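Local coordinates for HAD superfamily hydrolase (Brucella suis biovar 1, PDB 6NQ4), which probably acts as a phosphatase of the haloacid dehalogenase superfamily and binds a sodium ion at its metal site, at residues 106-111 against 128-133. Residues are numbered along the deposited sequence; the frame is centred on the assembly and turned at random.
Sequences DVTRDL and LAIYDG
Arg109 reaches from helix 104-114 to the C-terminal end of the short 3-10 turn at 128-131 and takes hold of two main-chain carbonyls there. Its guanidinium meets Asp132 O end-on through both terminal nitrogens. NH1 of Arg109 lies 2.7 Å from Asp132 O, with an N-H...O angle of 152°. NH2 of Arg109 lies 2.9 Å from the same Asp132 O. The oxygen sits in the guanidinium plane, and NH2 approaches it almost in line with the C=O bond, whereas NH1 comes in more from the side. NH1 of Arg109 also makes a weak, bent bond of 2.8 Å to Ile130 O, so this one nitrogen bridges alternate carbonyls at the point where the turn gives way to loop. A bend at chi3 (56°) turns the guanidinium toward this end. Two bonds to one oxygen and a weak third should limit rotation of the group, and its positive charge would be expected to stabilise the two carbonyl oxygens.

The Arg109 and Ile130 side chains run past each other in opposite directions, with CG of Arg109 3.9 Å from CG1 of Ile130. With its CG1 anti to the backbone N, Ile130 extends CD1 to within 4.2 Å of CG2 of Thr108, a looser contact. The Thr108 hydroxyl bonds back to Ser104 O within its own helix, while its methyl serves the packing.

Tyr131 turns away and hydrogen-bonds through OH to His121 on strand 118-122. Helix 104-114 links strand 100-103 of the Rossmann-like HAD core to strand 118-122 of the second, five-stranded parallel sheet, and the contact fastens it to the connection between strands 118-122 and 137-138, consistent with a C2-type cap inserted after the third core strand.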
ATOM      1  N   ASP A 106       2.707  -1.298  -8.505  1.00 14.29           N
ATOM      2  CA  ASP A 106       3.620  -2.183  -9.233  1.00 14.97           C
ATOM      3  C   ASP A 106       2.968  -3.538  -9.512  1.00 14.99           C
ATOM      4  O   ASP A 106       3.001  -4.043 -10.641  1.00 17.23           O
ATOM      5  CB  ASP A 106       4.873  -2.440  -8.397  1.00 15.28           C
ATOM      6  CG  ASP A 106       5.806  -1.236  -8.274  1.00 16.63           C
ATOM      7  OD1 ASP A 106       5.845  -0.373  -9.168  1.00 17.88           O
ATOM      8  OD2 ASP A 106       6.557  -1.194  -7.265  1.00 17.74           O
ATOM      9  N   VAL A 107       2.415  -4.178  -8.482  1.00 15.10           N
ATOM     10  CA  VAL A 107       1.851  -5.510  -8.681  1.00 15.96           C
ATOM     11  C   VAL A 107       0.472  -5.466  -9.329  1.00 15.41           C
ATOM     12  O   VAL A 107       0.071  -6.439  -9.977  1.00 17.28           O
ATOM     13  CB  VAL A 107       1.861  -6.352  -7.390  1.00 15.87           C
ATOM     14  CG1 VAL A 107       3.274  -6.739  -7.026  1.00 19.20           C
ATOM     15  CG2 VAL A 107       1.158  -5.643  -6.237  1.00 17.79           C
ATOM     16  N   THR A 108      -0.257  -4.359  -9.188  1.00 15.27           N
ATOM     17  CA  THR A 108      -1.543  -4.230  -9.867  1.00 15.05           C
ATOM     18  C   THR A 108      -1.370  -4.225 -11.381  1.00 15.17           C
ATOM     19  O   THR A 108      -2.277  -4.645 -12.108  1.00 16.31           O
ATOM     20  CB  THR A 108      -2.265  -2.972  -9.365  1.00 16.32           C
ATOM     21  OG1 THR A 108      -2.502  -3.089  -7.956  1.00 17.72           O
ATOM     22  CG2 THR A 108      -3.613  -2.791 -10.032  1.00 18.59           C
ATOM     23  N   ARG A 109      -0.208  -3.777 -11.870  1.00 16.59           N
ATOM     24  CA  ARG A 109       0.042  -3.789 -13.310  1.00 16.46           C
ATOM     25  C   ARG A 109      -0.118  -5.184 -13.898  1.00 18.57           C
ATOM     26  O   ARG A 109      -0.577  -5.323 -15.034  1.00 19.79           O
ATOM     27  CB  ARG A 109       1.426  -3.222 -13.611  1.00 17.44           C
ATOM     28  CG  ARG A 109       1.473  -1.722 -13.467  1.00 18.21           C
ATOM     29  CD  ARG A 109       2.898  -1.199 -13.465  1.00 21.21           C
ATOM     30  NE  ARG A 109       3.685  -1.581 -14.628  1.00 24.88           N
ATOM     31  CZ  ARG A 109       3.741  -0.880 -15.761  1.00 25.54           C
ATOM     32  NH1 ARG A 109       3.019   0.223 -15.892  1.00 24.70           N
ATOM     33  NH2 ARG A 109       4.512  -1.282 -16.775  1.00 26.21           N
ATOM     34  N   ASP A 110       0.207  -6.225 -13.133  1.00 19.68           N
ATOM     35  CA  ASP A 110       0.005  -7.581 -13.633  1.00 21.36           C
ATOM     36  C   ASP A 110      -1.485  -7.898 -13.820  1.00 21.86           C
ATOM     37  O   ASP A 110      -1.871  -8.541 -14.803  1.00 23.60           O
ATOM     38  CB  ASP A 110       0.713  -8.586 -12.718  1.00 25.23           C
ATOM     39  CG  ASP A 110       2.214  -8.327 -12.617  1.00 32.69           C
ATOM     40  OD1 ASP A 110       2.828  -7.957 -13.640  1.00 35.38           O
ATOM     41  OD2 ASP A 110       2.779  -8.476 -11.512  1.00 36.31           O
ATOM     42  N   LEU A 111      -2.340  -7.456 -12.894  1.00 19.42           N
ATOM     43  CA  LEU A 111      -3.781  -7.597 -13.091  1.00 18.48           C
ATOM     44  C   LEU A 111      -4.250  -6.802 -14.298  1.00 19.62           C
ATOM     45  O   LEU A 111      -5.072  -7.287 -15.086  1.00 20.50           O
ATOM     46  CB  LEU A 111      -4.546  -7.131 -11.843  1.00 18.99           C
ATOM     47  CG  LEU A 111      -4.382  -7.968 -10.581  1.00 20.66           C
ATOM     48  CD1 LEU A 111      -5.071  -7.263  -9.408  1.00 21.35           C
ATOM     49  CD2 LEU A 111      -4.935  -9.376 -10.799  1.00 24.79           C
ATOM     50  N   LEU A 128      -2.463   8.000 -13.762  1.00 20.38           N
ATOM     51  CA  LEU A 128      -2.341   7.355 -15.075  1.00 20.22           C
ATOM     52  C   LEU A 128      -0.961   6.738 -15.314  1.00 19.86           C
ATOM     53  O   LEU A 128      -0.800   5.938 -16.249  1.00 21.58           O
ATOM     54  CB  LEU A 128      -2.629   8.363 -16.195  1.00 22.14           C
ATOM     55  CG  LEU A 128      -4.041   8.955 -16.225  1.00 23.18           C
ATOM     56  CD1 LEU A 128      -4.101  10.044 -17.310  1.00 25.41           C
ATOM     57  CD2 LEU A 128      -5.056   7.865 -16.477  1.00 24.98           C
ATOM     58  N   ALA A 129       0.039   7.088 -14.502  1.00 21.00           N
ATOM     59  CA  ALA A 129       1.359   6.475 -14.619  1.00 20.07           C
ATOM     60  C   ALA A 129       1.324   4.947 -14.518  1.00 20.60           C
ATOM     61  O   ALA A 129       2.214   4.278 -15.069  1.00 21.52           O
ATOM     62  CB  ALA A 129       2.287   7.078 -13.560  1.00 22.75           C
ATOM     63  N   ILE A 130       0.312   4.380 -13.852  1.00 19.59           N
ATOM     64  CA  ILE A 130       0.216   2.931 -13.699  1.00 17.99           C
ATOM     65  C   ILE A 130       0.089   2.209 -15.041  1.00 17.95           C
ATOM     66  O   ILE A 130       0.434   1.024 -15.138  1.00 19.12           O
ATOM     67  CB  ILE A 130      -0.959   2.579 -12.744  1.00 17.22           C
ATOM     68  CG1 ILE A 130      -0.831   1.144 -12.205  1.00 17.69           C
ATOM     69  CG2 ILE A 130      -2.308   2.826 -13.443  1.00 17.89           C
ATOM     70  CD1 ILE A 130      -1.847   0.809 -11.107  1.00 17.66           C
ATOM     71  N   TYR A 131      -0.394   2.888 -16.088  1.00 18.16           N
ATOM     72  CA  TYR A 131      -0.610   2.240 -17.382  1.00 19.41           C
ATOM     73  C   TYR A 131       0.592   2.306 -18.304  1.00 22.46           C
ATOM     74  O   TYR A 131       0.536   1.727 -19.398  1.00 22.44           O
ATOM     75  CB  TYR A 131      -1.810   2.866 -18.116  1.00 19.56           C
ATOM     76  CG  TYR A 131      -3.057   2.895 -17.272  1.00 19.54           C
ATOM     77  CD1 TYR A 131      -3.733   1.717 -16.958  1.00 19.19           C
ATOM     78  CD2 TYR A 131      -3.552   4.095 -16.782  1.00 18.99           C
ATOM     79  CE1 TYR A 131      -4.863   1.737 -16.150  1.00 18.30           C
ATOM     80  CE2 TYR A 131      -4.689   4.130 -15.971  1.00 18.58           C
ATOM     81  CZ  TYR A 131      -5.341   2.949 -15.672  1.00 18.17           C
ATOM     82  OH  TYR A 131      -6.462   2.964 -14.871  1.00 19.13           O
ATOM     83  N   ASP A 132       1.645   3.023 -17.926  1.00 24.29           N
ATOM     84  CA  ASP A 132       2.781   3.205 -18.822  1.00 27.73           C
ATOM     85  C   ASP A 132       3.348   1.859 -19.250  1.00 28.21           C
ATOM     86  O   ASP A 132       3.667   1.012 -18.411  1.00 28.19           O
ATOM     87  CB  ASP A 132       3.860   4.023 -18.117  1.00 34.16           C
ATOM     88  CG  ASP A 132       3.477   5.476 -17.962  1.00 41.35           C
ATOM     89  OD1 ASP A 132       2.597   5.946 -18.715  1.00 43.75           O
ATOM     90  OD2 ASP A 132       4.062   6.152 -17.088  1.00 45.53           O
ATOM     91  N   GLY A 133       3.463   1.663 -20.564  1.00 29.84           N
ATOM     92  CA  GLY A 133       4.036   0.452 -21.116  1.00 29.81           C
ATOM     93  C   GLY A 133       3.092  -0.723 -21.214  1.00 30.84           C
ATOM     94  O   GLY A 133       3.487  -1.775 -21.734  1.00 32.92           O
TER